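Local coordinates for MsStt7d protein (Micromonas, PDB 4IX6) that probably acts as an ATP-dependent protein kinase, this chain being the part that contains the kinase domain, here with ADP bound, at residues D46-N51 / L109-E114; D68-V73 / I187-A192. All coordinates share one frame; numbering follows the deposited sequence.

Contact 1. Residues D46-N51 / L109-E114; sequences DVVLKN and LMWANE. With ADP (adenosine-5'-diphosphate), chain F.
The indole of Trp111 meets Lys50 edge-on: Lys50 CB lies in the ring plane, 3.5 Å from Trp111 CZ3, while the indole NE1 bonds to Asn70 OD1 and the ring also packs against Phe84. The other flat group, the adenine of ADP, has Val48 over one face, with CG1 towards N7 and C5 and CG2 3.7 Å from adenine C6; Ile187 covers the opposite face. Its edge is read by backbone: adenine N6 donates to Ala112 O at 3.0 Å, a bent bond (138°), and Glu114 N gives a straighter one to N1 (162°). Asn113 OD1 lies 3.2 Å from adenine C2 and accepts from Gly115 N, while ND2 also bonds to Glu116 OE2. Bonds to N6 and N1 from residues two apart mark 112-114 as the kinase hinge, which puts Trp111 at the gatekeeper position. Strands 45-52 and 106-112 pair antiparallel in the N-lobe sheet, with Val48-Trp111 and Lys50-Leu109 as hydrogen-bonded pairs. With CG anti to the backbone N (chi1 -176°) and the chain extended to its end, Lys50 carries NZ along the adenine side of the sheet to a salt bridge with Glu66 of helix 59-76. On the other side, Met110 and Leu49 run side by side, Met110 CG 3.7 Å from Leu49 CD2, and Val47 packs across the same methionine. Near the hinge, one water accepts from Asn113 ND2 and donates to Val47 O.

Contact 2. Residues D68-V73 / I187-A192; sequences DVNYHV and IDLGAA. With ADP (adenosine-5'-diphosphate), chain F.
Leu189 pushes CD1 over one face of the Asn70 amide, displaced from its middle, so that the methyl lies 3.5 Å from Asn70 OD1 and 3.7 Å from Asn70 CG. The amide is turned there by an unusual first torsion, chi1 -92°, away from a staggered value, and both of its ends are held: OD1 accepts from Trp111 NE1, and ND2 donates to Glu66 O one turn back in the helix. ND2 also donates to a water, 3.0 Å away, which accepts from Leu189 N as well. Leu189, with CG anti to the carbonyl carbon (chi1 -66°), turns its side chain into the helix, where Val73 CG2 meets CD1 at 4.0 Å. Val69 CG1 packs on Leu189 CB and lies 4.0 Å from Ala192 CB, on the last residue of the type I turn that starts at Leu189. Residues 188-190 form the DLG version of the kinase DFG motif. Leu189 tucked under helix 59-76 and Asp188 turned away from it correspond to the "in" arrangement; Leu189 and Asn70 probably occupy two regulatory-spine positions, as in other kinases. Asp188 OD1 accepts from Gly190 N in an Asx turn, at 3.1 Å, while Ile187 CD1 packs 3.6 Å from ADP C2'. A leucine in place of Asn70 would probably leave Trp111 NE1 and the bridging water without their amide partner. The contact is thus mixed: Val69 and Val73 meet Leu189 with methyls, while Asn70 offers it an amide face and a link through a single water between the helix and the backbone N of Leu189.

How the contacts relate
Contacts 1 and 2 lie about 13 Å apart, centre to centre, in one kinase domain, and their segments alternate along the chain: 46-51, 68-73, 109-114, 187-192. Strand 45-52 is followed by helix 59-76, so the first segments of the two contacts come from consecutive elements, while the second ones belong to the strand leading into the hinge and to the loop after strand 184-186. They touch through the Trp111–Asn70 pair. Both also touch ADP, contact 1 chiefly at the base and contact 2 through Ile187. The nucleotide pocket, helix 59-76 and the DLG motif are therefore structurally coupled, consistent with an active-like kinase arrangement.

Contact 1. Residues D46-N51 / L109-E114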
# COMPACT_ATOMS: atom_id res chain seq x y z
N ASP B 46 -1.02 22.68 -14.04
CA ASP B 46 -0.40 21.45 -13.56
C ASP B 46 -1.12 20.97 -12.31
O ASP B 46 -1.27 21.69 -11.32
CB ASP B 46 1.09 21.65 -13.28
CG ASP B 46 1.88 21.98 -14.54
OD1 ASP B 46 1.57 21.40 -15.61
OD2 ASP B 46 2.79 22.83 -14.48
N VAL B 47 -1.61 19.73 -12.38
CA VAL B 47 -2.35 19.17 -11.27
C VAL B 47 -1.80 17.82 -10.89
O VAL B 47 -0.96 17.25 -11.59
CB VAL B 47 -3.87 19.05 -11.58
CG1 VAL B 47 -4.46 20.44 -11.82
CG2 VAL B 47 -4.16 18.12 -12.78
N VAL B 48 -2.26 17.32 -9.74
CA VAL B 48 -1.95 15.97 -9.30
C VAL B 48 -3.29 15.26 -9.09
O VAL B 48 -4.27 15.87 -8.63
CB VAL B 48 -1.10 16.00 -8.02
CG1 VAL B 48 -0.99 14.62 -7.44
CG2 VAL B 48 0.28 16.53 -8.34
N LEU B 49 -3.34 13.99 -9.48
CA LEU B 49 -4.58 13.22 -9.51
C LEU B 49 -4.38 11.94 -8.74
O LEU B 49 -3.34 11.30 -8.88
CB LEU B 49 -4.91 12.85 -10.96
CG LEU B 49 -5.22 14.08 -11.82
CD1 LEU B 49 -4.89 13.81 -13.28
CD2 LEU B 49 -6.68 14.48 -11.65
N LYS B 50 -5.37 11.57 -7.93
CA LYS B 50 -5.27 10.32 -7.15
C LYS B 50 -6.51 9.45 -7.35
O LYS B 50 -7.64 9.94 -7.27
CB LYS B 50 -5.11 10.61 -5.65
CG LYS B 50 -4.91 9.34 -4.79
CD LYS B 50 -4.69 9.70 -3.31
CE LYS B 50 -4.41 8.44 -2.50
NZ LYS B 50 -4.11 8.68 -1.07
N ASN B 51 -6.30 8.15 -7.58
CA ASN B 51 -7.41 7.21 -7.50
C ASN B 51 -7.12 6.10 -6.49
O ASN B 51 -6.05 6.08 -5.88
CB ASN B 51 -7.76 6.66 -8.89
CG ASN B 51 -6.74 5.68 -9.41
OD1 ASN B 51 -5.60 5.61 -8.92
ND2 ASN B 51 -7.13 4.91 -10.43
N LEU B 109 -9.44 12.15 -7.15
CA LEU B 109 -9.27 13.43 -6.46
C LEU B 109 -8.22 14.26 -7.19
O LEU B 109 -7.28 13.72 -7.77
CB LEU B 109 -8.83 13.21 -5.00
CG LEU B 109 -9.76 12.33 -4.16
CD1 LEU B 109 -9.27 12.31 -2.72
CD2 LEU B 109 -11.22 12.79 -4.23
N MET B 110 -8.37 15.58 -7.15
CA MET B 110 -7.44 16.46 -7.86
C MET B 110 -6.96 17.61 -6.97
O MET B 110 -7.75 18.19 -6.23
CB MET B 110 -8.09 17.03 -9.12
CG MET B 110 -7.12 17.77 -10.02
SD MET B 110 -7.86 18.15 -11.63
CE MET B 110 -8.84 19.59 -11.25
N TRP B 111 -5.66 17.90 -7.05
CA TRP B 111 -5.06 19.05 -6.36
C TRP B 111 -4.17 19.84 -7.32
O TRP B 111 -3.74 19.32 -8.34
CB TRP B 111 -4.16 18.59 -5.22
CG TRP B 111 -4.79 17.76 -4.15
CD1 TRP B 111 -5.24 18.18 -2.93
CD2 TRP B 111 -5.00 16.35 -4.20
NE1 TRP B 111 -5.73 17.11 -2.22
CE2 TRP B 111 -5.61 15.98 -2.98
CE3 TRP B 111 -4.74 15.36 -5.16
CZ2 TRP B 111 -5.93 14.66 -2.67
CZ3 TRP B 111 -5.07 14.04 -4.86
CH2 TRP B 111 -5.67 13.70 -3.63
N ALA B 112 -3.88 21.09 -6.96
CA ALA B 112 -2.85 21.82 -7.68
C ALA B 112 -1.51 21.13 -7.48
O ALA B 112 -1.23 20.62 -6.39
CB ALA B 112 -2.76 23.24 -7.16
N ASN B 113 -0.69 21.11 -8.52
CA ASN B 113 0.69 20.70 -8.34
C ASN B 113 1.43 21.82 -7.61
O ASN B 113 1.61 22.91 -8.17
CB ASN B 113 1.36 20.39 -9.68
CG ASN B 113 2.74 19.79 -9.52
OD1 ASN B 113 3.49 20.18 -8.62
ND2 ASN B 113 3.09 18.83 -10.37
N GLU B 114 1.80 21.57 -6.36
CA GLU B 114 2.40 22.63 -5.52
C GLU B 114 3.91 22.79 -5.71
O GLU B 114 4.49 23.75 -5.23
CB GLU B 114 2.11 22.41 -4.04
CG GLU B 114 0.62 22.44 -3.70
CD GLU B 114 0.04 23.84 -3.69
OE1 GLU B 114 0.81 24.83 -3.75
OE2 GLU B 114 -1.21 23.95 -3.62
PB ADP F . 6.72 8.97 -1.33
O1B ADP F . 7.26 10.31 -1.78
O2B ADP F . 7.08 7.84 -2.28
O3B ADP F . 6.98 8.66 0.12
PA ADP F . 4.16 8.42 -2.52
O1A ADP F . 2.74 8.46 -2.00
O2A ADP F . 4.78 7.09 -2.88
O3A ADP F . 5.11 9.11 -1.40
O5' ADP F . 4.23 9.40 -3.82
C5' ADP F . 3.32 10.49 -4.04
C4' ADP F . 4.04 11.58 -4.82
O4' ADP F . 3.14 12.56 -5.37
C3' ADP F . 5.02 12.32 -3.93
O3' ADP F . 6.32 12.29 -4.51
C2' ADP F . 4.55 13.75 -3.92
O2' ADP F . 5.66 14.66 -3.96
C1' ADP F . 3.67 13.87 -5.15
N9 ADP F . 2.55 14.77 -4.86
C8 ADP F . 1.44 14.45 -4.17
N7 ADP F . 0.62 15.52 -4.07
C5 ADP F . 1.21 16.55 -4.71
C6 ADP F . 0.88 17.95 -4.99
N6 ADP F . -0.29 18.48 -4.55
N1 ADP F . 1.78 18.68 -5.69
C2 ADP F . 2.94 18.17 -6.14
N3 ADP F . 3.31 16.88 -5.92
C4 ADP F . 2.49 16.05 -5.22
O HOH W 1 1.58 17.98 -12.59

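Contact 2. Residues D68-V73 / I187-A192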
# COMPACT_ATOMS: atom_id res chain seq x y z
N ASP B 68 -13.33 13.70 1.95
CA ASP B 68 -14.09 14.44 2.97
C ASP B 68 -13.16 15.36 3.78
O ASP B 68 -13.46 16.53 4.00
CB ASP B 68 -14.80 13.49 3.94
CG ASP B 68 -15.96 12.74 3.31
OD1 ASP B 68 -16.51 13.22 2.30
OD2 ASP B 68 -16.35 11.69 3.85
N VAL B 69 -12.04 14.81 4.23
CA VAL B 69 -11.09 15.58 5.02
C VAL B 69 -10.53 16.73 4.19
O VAL B 69 -10.38 17.86 4.69
CB VAL B 69 -9.96 14.69 5.60
CG1 VAL B 69 -8.88 15.55 6.30
CG2 VAL B 69 -10.52 13.66 6.55
N ASN B 70 -10.24 16.48 2.91
CA ASN B 70 -9.77 17.55 2.02
C ASN B 70 -10.80 18.68 1.89
O ASN B 70 -10.44 19.86 1.91
CB ASN B 70 -9.37 17.01 0.64
CG ASN B 70 -7.89 16.67 0.56
OD1 ASN B 70 -7.05 17.55 0.34
ND2 ASN B 70 -7.56 15.41 0.75
N TYR B 71 -12.08 18.33 1.79
CA TYR B 71 -13.12 19.34 1.75
C TYR B 71 -13.15 20.13 3.05
O TYR B 71 -13.32 21.34 3.05
CB TYR B 71 -14.49 18.70 1.50
CG TYR B 71 -14.80 18.47 0.04
CD1 TYR B 71 -14.99 19.54 -0.82
CD2 TYR B 71 -14.91 17.19 -0.47
CE1 TYR B 71 -15.30 19.33 -2.18
CE2 TYR B 71 -15.19 16.96 -1.81
CZ TYR B 71 -15.39 18.04 -2.66
OH TYR B 71 -15.68 17.81 -3.99
N HIS B 72 -12.97 19.43 4.17
CA HIS B 72 -12.94 20.09 5.48
C HIS B 72 -11.77 21.07 5.57
O HIS B 72 -11.91 22.20 6.02
CB HIS B 72 -12.83 19.04 6.59
CG HIS B 72 -12.95 19.61 7.97
ND1 HIS B 72 -14.15 20.03 8.51
CD2 HIS B 72 -12.01 19.82 8.93
CE1 HIS B 72 -13.95 20.47 9.73
NE2 HIS B 72 -12.66 20.36 10.02
N VAL B 73 -10.60 20.61 5.16
CA VAL B 73 -9.40 21.44 5.23
C VAL B 73 -9.52 22.64 4.30
O VAL B 73 -9.10 23.75 4.65
CB VAL B 73 -8.16 20.61 4.90
CG1 VAL B 73 -6.94 21.52 4.76
CG2 VAL B 73 -7.92 19.60 6.03
N ILE B 187 1.14 17.68 2.15
CA ILE B 187 0.35 16.87 1.24
C ILE B 187 -0.09 15.59 1.94
O ILE B 187 0.39 15.26 3.04
CB ILE B 187 1.12 16.51 -0.06
CG1 ILE B 187 2.45 15.84 0.28
CG2 ILE B 187 1.37 17.77 -0.90
CD1 ILE B 187 3.09 15.10 -0.91
N ASP B 188 -1.02 14.87 1.31
CA ASP B 188 -1.37 13.49 1.68
C ASP B 188 -2.13 13.40 3.01
O ASP B 188 -1.57 13.04 4.06
CB ASP B 188 -0.13 12.60 1.67
CG ASP B 188 -0.46 11.13 1.83
OD1 ASP B 188 -1.66 10.78 1.79
OD2 ASP B 188 0.50 10.34 1.97
N LEU B 189 -3.41 13.73 2.95
CA LEU B 189 -4.33 13.55 4.06
C LEU B 189 -4.96 12.15 4.06
O LEU B 189 -5.98 11.92 4.69
CB LEU B 189 -5.41 14.64 4.00
CG LEU B 189 -4.89 16.06 4.22
CD1 LEU B 189 -5.85 17.10 3.63
CD2 LEU B 189 -4.63 16.30 5.70
N GLY B 190 -4.32 11.22 3.37
CA GLY B 190 -4.84 9.86 3.26
C GLY B 190 -4.95 9.10 4.57
O GLY B 190 -5.73 8.16 4.68
N ALA B 191 -4.16 9.50 5.57
CA ALA B 191 -4.18 8.85 6.87
C ALA B 191 -4.87 9.74 7.91
O ALA B 191 -5.02 9.37 9.07
CB ALA B 191 -2.75 8.52 7.32
N ALA B 192 -5.28 10.93 7.47
CA ALA B 192 -5.77 11.93 8.40
C ALA B 192 -7.09 11.55 9.06
O ALA B 192 -7.92 10.84 8.48
CB ALA B 192 -5.88 13.28 7.73
PB ADP F . 6.72 8.97 -1.33
O1B ADP F . 7.26 10.31 -1.78
O2B ADP F . 7.08 7.84 -2.28
O3B ADP F . 6.98 8.66 0.12
PA ADP F . 4.16 8.42 -2.52
O1A ADP F . 2.74 8.46 -2.00
O2A ADP F . 4.78 7.09 -2.88
O3A ADP F . 5.11 9.11 -1.40
O5' ADP F . 4.23 9.40 -3.82
C5' ADP F . 3.32 10.49 -4.04
C4' ADP F . 4.04 11.58 -4.82
O4' ADP F . 3.14 12.56 -5.37
C3' ADP F . 5.02 12.32 -3.93
O3' ADP F . 6.32 12.29 -4.51
C2' ADP F . 4.55 13.75 -3.92
O2' ADP F . 5.66 14.66 -3.96
C1' ADP F . 3.67 13.87 -5.15
N9 ADP F . 2.55 14.77 -4.86
C8 ADP F . 1.44 14.45 -4.17
N7 ADP F . 0.62 15.52 -4.07
C5 ADP F . 1.21 16.55 -4.71
C6 ADP F . 0.88 17.95 -4.99
N6 ADP F . -0.29 18.48 -4.55
N1 ADP F . 1.78 18.68 -5.69
C2 ADP F . 2.94 18.17 -6.14
N3 ADP F . 3.31 16.88 -5.92
C4 ADP F . 2.49 16.05 -5.22
O HOH W 2 -4.72 14.48 0.52